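Local atomic coordinates of hypothetical protein XAC2396 (Xanthomonas axonopodis pv. citri, PDB entry 2G3W), a protein that is of unknown function but has a compact fold built around a variation of the PD-(D/E)XK nuclease motif. Residues R43-A48 with G159-L164; A48-D53 with N128-E133. One frame throughout, in Å; residues are numbered along the deposited sequence.

Contact 1. Residues R43-A48 with G159-L164; sequences RLLAFA and GEVQML
Leu45 and Met163 are the closest backbone pair where helical segment 43-48 runs over strand segment 160-164: the CA of Leu45 lies 7.9 Å from the CA of Met163, the segment axes approach to 10.6 Å, and their N-to-C directions differ by 122°. This separation leaves the backbones to be joined by side chains alone, and all three pairs that meet are apolar. CD1 of Leu45 does most of the touching. It reaches Val161 CG2 at 3.9 Å and Met163 CG at 4.0 Å, so one methyl is set against two residues that point from the same side of the strand. Leu45 does not leave the helix pointing at the strand; CG set opposite the backbone N (chi1 174°) carries CD1 across. On Val161, CG2 rather than CG1 makes the approach. Met163, a selenomethionine, presents its flank: SE lies 4.2 Å from CD1 of Leu45, the same methyl that its CG meets. The chain bends twice, at chi2 (-91°, displaced from a staggered value), which lays SE beside the leucine, and again at chi3, which brings CE within 4.3 Å of CD2 of Leu44. Met163 thereby spans two successive helix residues. The four residues are buried, and the segments together hide 191 Å², a modest interface. Strand 160-165 lies between antiparallel strands 149-157 and 168-176: the backbones of Val161 and Met163 bond to Leu172 and Val170 of the latter, those of Gln162 and Leu164 to Ile155 and Asp153 of the former. Val161 packs on Val154, Ile156 and Leu172. Leu44 continues onto Ala10 and Leu12 of strand 6-16 and Leu27 and Leu29 of strand 21-31, so helix 37-49 lies across one face of this part of the sheet.

Contact 2. Residues A48-D53 with N128-E133; sequences ALFADD and NLRVIE
Phe50 and Arg130 meet through the aliphatic part of the arginine: CD of Arg130 stands at the edge of the phenyl ring, near its plane, 3.8 Å from Phe50 CZ and 4.0 Å from Phe50 CE1. The planes of ring and guanidinium are 53° apart, which rules out a parallel stack. Beside this pair, CD1 of Leu49 touches CD1 of Ile132 at 4.1 Å, one methyl against another. Both links are slender, and the segments bury 125 Å² between them. In Arg130 the chain is extended as far as CG and CD and turns at chi3 (-65°), so the methylene meets the ring edge, and the guanidinium beyond it stays obliquely beside CE1 while NE forms a salt bridge with Glu101, which probably steadies the group. With chi1 at 76°, CG1 of Ile132 is tucked over the backbone and CD1 reaches Leu49. Further out, Val103 touches both Phe50 and Arg130, and Ile105 touches both Phe50 and Ile132; these residues belong to strand 101-106, the parallel neighbour of 129-133. Phe50, just past helix 37-49, thus rests on two adjacent parallel strands. A helix end covering parallel strands of a mixed sheet fits the alpha/beta core of the PD-(D/E)XK nuclease clan.

In the fold
Contact 1 uses the body of helix 37-49, contact 2 its last residue and the one after it; the segments share Ala48, and the contact centres are about 10 Å apart. Both reach the same mixed sheet, in which strand 168-176 separates strand 160-165 from strand 129-133. They also touch directly: Val161 CG2 lies 4.1 Å from Leu49 CD2, so this methyl packs against Leu45 of contact 1 and Leu49 of contact 2, and Phe47 CZ lies 4.0 Å from Asp52 O. Their centres are about 8 Å and 6 Å from the centre of the chain, respectively. The helix and Phe50 thus bridge strand 160-165 and parallel strands 129-133 and 101-106; the comparison with a nuclease-like core concerns the parallel strands, without implying a catalytic site.

Contact 1. Residues R43-A48 with G159-L164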
loop_
_atom_site.group_PDB
_atom_site.type_symbol
_atom_site.label_atom_id
_atom_site.label_comp_id
_atom_site.label_asym_id
_atom_site.label_seq_id
_atom_site.Cartn_x
_atom_site.Cartn_y
_atom_site.Cartn_z
ATOM N N ARG A 43 -12.251 16.810 -0.197
ATOM C CA ARG A 43 -13.194 16.294 -1.195
ATOM C C ARG A 43 -12.715 16.575 -2.618
ATOM O O ARG A 43 -12.842 15.743 -3.516
ATOM C CB ARG A 43 -14.572 16.928 -1.074
ATOM C CG ARG A 43 -15.427 16.580 0.124
ATOM C CD ARG A 43 -16.900 16.695 -0.404
ATOM N NE ARG A 43 -17.354 18.095 -0.336
ATOM C CZ ARG A 43 -18.123 18.721 -1.210
ATOM N NH1 ARG A 43 -18.512 18.140 -2.348
ATOM N NH2 ARG A 43 -18.448 19.989 -0.968
ATOM N N LEU A 44 -12.212 17.785 -2.844
ATOM C CA LEU A 44 -11.643 18.123 -4.143
ATOM C C LEU A 44 -10.458 17.203 -4.458
ATOM O O LEU A 44 -10.368 16.646 -5.549
ATOM C CB LEU A 44 -11.221 19.593 -4.186
ATOM C CG LEU A 44 -10.714 20.055 -5.539
ATOM C CD1 LEU A 44 -11.857 19.953 -6.585
ATOM C CD2 LEU A 44 -10.155 21.451 -5.423
ATOM N N LEU A 45 -9.543 17.049 -3.508
ATOM C CA LEU A 45 -8.429 16.109 -3.674
ATOM C C LEU A 45 -8.938 14.675 -3.980
ATOM O O LEU A 45 -8.345 13.965 -4.815
ATOM C CB LEU A 45 -7.492 16.138 -2.429
ATOM C CG LEU A 45 -6.360 15.106 -2.384
ATOM C CD1 LEU A 45 -5.377 15.247 -3.505
ATOM C CD2 LEU A 45 -5.653 15.145 -1.027
ATOM N N ALA A 46 -10.000 14.250 -3.286
ATOM C CA ALA A 46 -10.570 12.906 -3.471
ATOM C C ALA A 46 -11.075 12.713 -4.886
ATOM O O ALA A 46 -10.849 11.662 -5.510
ATOM C CB ALA A 46 -11.682 12.635 -2.474
ATOM N N PHE A 47 -11.764 13.728 -5.395
ATOM C CA PHE A 47 -12.178 13.686 -6.768
ATOM C C PHE A 47 -10.952 13.458 -7.680
ATOM O O PHE A 47 -10.967 12.580 -8.548
ATOM C CB PHE A 47 -12.989 14.952 -7.138
ATOM C CG PHE A 47 -13.674 14.835 -8.478
ATOM C CD1 PHE A 47 -12.938 14.906 -9.634
ATOM C CD2 PHE A 47 -15.050 14.609 -8.568
ATOM C CE1 PHE A 47 -13.543 14.766 -10.897
ATOM C CE2 PHE A 47 -15.678 14.494 -9.840
ATOM C CZ PHE A 47 -14.914 14.559 -10.986
ATOM N N ALA A 48 -9.875 14.207 -7.453
ATOM C CA ALA A 48 -8.679 14.081 -8.274
ATOM C C ALA A 48 -8.014 12.717 -8.160
ATOM O O ALA A 48 -7.465 12.209 -9.162
ATOM C CB ALA A 48 -7.687 15.195 -7.954
ATOM N N GLY A 159 2.605 7.103 -6.467
ATOM C CA GLY A 159 1.783 7.201 -5.255
ATOM C C GLY A 159 1.813 8.550 -4.555
ATOM O O GLY A 159 1.187 8.735 -3.506
ATOM N N GLU A 160 2.528 9.496 -5.143
ATOM C CA GLU A 160 2.650 10.833 -4.603
ATOM C C GLU A 160 1.740 11.793 -5.378
ATOM O O GLU A 160 1.624 11.706 -6.609
ATOM C CB GLU A 160 4.106 11.270 -4.705
ATOM C CG GLU A 160 4.374 12.664 -4.263
ATOM C CD GLU A 160 5.832 13.021 -4.336
ATOM O OE1 GLU A 160 6.340 13.296 -5.446
ATOM O OE2 GLU A 160 6.468 13.058 -3.271
ATOM N N VAL A 161 1.090 12.702 -4.662
ATOM C CA VAL A 161 0.180 13.647 -5.300
ATOM C C VAL A 161 0.611 15.072 -4.995
ATOM O O VAL A 161 0.901 15.405 -3.846
ATOM C CB VAL A 161 -1.331 13.372 -4.926
ATOM C CG1 VAL A 161 -1.535 13.378 -3.444
ATOM C CG2 VAL A 161 -2.295 14.368 -5.639
ATOM N N GLN A 162 0.683 15.884 -6.044
ATOM C CA GLN A 162 0.894 17.330 -5.947
ATOM C C GLN A 162 -0.330 18.081 -6.452
ATOM O O GLN A 162 -0.844 17.802 -7.536
ATOM C CB GLN A 162 2.147 17.796 -6.727
ATOM C CG GLN A 162 2.387 19.312 -6.595
ATOM C CD GLN A 162 3.598 19.861 -7.352
ATOM O OE1 GLN A 162 4.218 19.179 -8.177
ATOM N NE2 GLN A 162 3.930 21.119 -7.073
HETATM N N MSE A 163 -0.779 19.048 -5.652
HETATM C CA MSE A 163 -1.864 19.925 -6.011
HETATM C C MSE A 163 -1.260 21.302 -6.192
HETATM O O MSE A 163 -0.891 21.972 -5.209
HETATM C CB MSE A 163 -2.896 19.942 -4.898
HETATM C CG MSE A 163 -3.663 18.626 -4.782
HETATM SE SE MSE A 163 -5.268 18.679 -5.859
HETATM C CE MSE A 163 -6.253 19.764 -4.647
ATOM N N LEU A 164 -1.129 21.706 -7.449
ATOM C CA LEU A 164 -0.420 22.932 -7.775
ATOM C C LEU A 164 -1.312 24.035 -8.378
ATOM O O LEU A 164 -1.953 23.845 -9.409
ATOM C CB LEU A 164 0.765 22.625 -8.704
ATOM C CG LEU A 164 1.506 23.847 -9.254
ATOM C CD1 LEU A 164 2.359 24.496 -8.174
ATOM C CD2 LEU A 164 2.347 23.448 -10.452
#

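Contact 2. Residues A48-D53 with N128-E133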
loop_
_atom_site.group_PDB
_atom_site.type_symbol
_atom_site.label_atom_id
_atom_site.label_comp_id
_atom_site.label_asym_id
_atom_site.label_seq_id
_atom_site.Cartn_x
_atom_site.Cartn_y
_atom_site.Cartn_z
ATOM N N ALA A 48 -9.875 14.207 -7.453
ATOM C CA ALA A 48 -8.679 14.081 -8.274
ATOM C C ALA A 48 -8.014 12.717 -8.160
ATOM O O ALA A 48 -7.465 12.209 -9.162
ATOM C CB ALA A 48 -7.687 15.195 -7.954
ATOM N N LEU A 49 -8.037 12.120 -6.968
ATOM C CA LEU A 49 -7.458 10.777 -6.786
ATOM C C LEU A 49 -8.234 9.682 -7.545
ATOM O O LEU A 49 -7.659 8.682 -7.958
ATOM C CB LEU A 49 -7.307 10.416 -5.299
ATOM C CG LEU A 49 -6.373 11.320 -4.465
ATOM C CD1 LEU A 49 -6.295 10.844 -3.001
ATOM C CD2 LEU A 49 -4.991 11.375 -5.113
ATOM N N PHE A 50 -9.526 9.902 -7.745
ATOM C CA PHE A 50 -10.417 8.886 -8.291
ATOM C C PHE A 50 -11.140 9.320 -9.568
ATOM O O PHE A 50 -12.138 8.715 -9.942
ATOM C CB PHE A 50 -11.430 8.473 -7.209
ATOM C CG PHE A 50 -10.797 7.716 -6.093
ATOM C CD1 PHE A 50 -10.475 6.371 -6.255
ATOM C CD2 PHE A 50 -10.414 8.368 -4.925
ATOM C CE1 PHE A 50 -9.831 5.696 -5.284
ATOM C CE2 PHE A 50 -9.769 7.691 -3.940
ATOM C CZ PHE A 50 -9.483 6.343 -4.109
ATOM N N ALA A 51 -10.618 10.358 -10.231
ATOM C CA ALA A 51 -11.366 11.134 -11.199
ATOM C C ALA A 51 -11.790 10.317 -12.401
ATOM O O ALA A 51 -11.002 9.543 -12.970
ATOM C CB ALA A 51 -10.571 12.363 -11.643
ATOM N N ASP A 52 -13.037 10.550 -12.795
ATOM C CA ASP A 52 -13.714 9.785 -13.808
ATOM C C ASP A 52 -14.686 10.732 -14.470
ATOM O O ASP A 52 -15.120 11.698 -13.844
ATOM C CB ASP A 52 -14.519 8.705 -13.105
ATOM C CG ASP A 52 -14.901 7.589 -14.013
ATOM O OD1 ASP A 52 -16.058 7.578 -14.466
ATOM O OD2 ASP A 52 -14.044 6.721 -14.267
ATOM N N ASP A 53 -15.059 10.444 -15.717
ATOM C CA ASP A 53 -16.108 11.203 -16.386
ATOM C C ASP A 53 -17.424 11.138 -15.594
ATOM O O ASP A 53 -18.259 12.042 -15.693
ATOM C CB ASP A 53 -16.295 10.721 -17.833
ATOM N N ASN A 128 -13.666 -5.543 -0.447
ATOM C CA ASN A 128 -13.898 -4.533 -1.483
ATOM C C ASN A 128 -13.716 -3.140 -0.910
ATOM O O ASN A 128 -14.217 -2.149 -1.442
ATOM C CB ASN A 128 -15.292 -4.697 -2.092
ATOM C CG ASN A 128 -16.427 -4.463 -1.076
ATOM O OD1 ASN A 128 -16.292 -4.761 0.110
ATOM N ND2 ASN A 128 -17.559 -3.946 -1.562
ATOM N N LEU A 129 -12.986 -3.076 0.185
ATOM C CA LEU A 129 -12.746 -1.833 0.892
ATOM C C LEU A 129 -11.348 -1.307 0.619
ATOM O O LEU A 129 -10.388 -2.062 0.620
ATOM C CB LEU A 129 -12.915 -2.085 2.396
ATOM C CG LEU A 129 -12.579 -0.945 3.372
ATOM C CD1 LEU A 129 -13.430 0.281 3.106
ATOM C CD2 LEU A 129 -12.827 -1.476 4.795
ATOM N N ARG A 130 -11.250 -0.011 0.343
ATOM C CA ARG A 130 -9.973 0.695 0.261
ATOM C C ARG A 130 -9.907 1.737 1.386
ATOM O O ARG A 130 -10.821 2.552 1.540
ATOM C CB ARG A 130 -9.853 1.386 -1.126
ATOM C CG ARG A 130 -8.565 2.188 -1.329
ATOM C CD ARG A 130 -8.577 2.878 -2.744
ATOM N NE ARG A 130 -8.555 1.827 -3.753
ATOM C CZ ARG A 130 -7.469 1.161 -4.141
ATOM N NH1 ARG A 130 -6.264 1.428 -3.632
ATOM N NH2 ARG A 130 -7.595 0.208 -5.024
ATOM N N VAL A 131 -8.861 1.709 2.204
ATOM C CA VAL A 131 -8.729 2.694 3.263
ATOM C C VAL A 131 -7.444 3.432 2.997
ATOM O O VAL A 131 -6.379 2.814 2.794
ATOM C CB VAL A 131 -8.713 2.067 4.709
ATOM C CG1 VAL A 131 -8.483 3.207 5.780
ATOM C CG2 VAL A 131 -10.017 1.329 4.984
ATOM N N ILE A 132 -7.553 4.755 2.907
ATOM C CA ILE A 132 -6.363 5.584 2.776
ATOM C C ILE A 132 -6.289 6.657 3.861
ATOM O O ILE A 132 -7.325 7.093 4.417
ATOM C CB ILE A 132 -6.198 6.206 1.381
ATOM C CG1 ILE A 132 -7.130 7.350 1.166
ATOM C CG2 ILE A 132 -6.316 5.148 0.203
ATOM C CD1 ILE A 132 -6.578 8.283 0.145
ATOM N N GLU A 133 -5.059 7.046 4.188
ATOM C CA GLU A 133 -4.849 8.093 5.185
ATOM C C GLU A 133 -3.980 9.186 4.571
ATOM O O GLU A 133 -2.947 8.891 3.958
ATOM C CB GLU A 133 -4.164 7.563 6.434
ATOM C CG GLU A 133 -3.775 8.727 7.328
ATOM C CD GLU A 133 -3.383 8.326 8.713
ATOM O OE1 GLU A 133 -3.387 7.117 9.019
ATOM O OE2 GLU A 133 -3.095 9.237 9.527
#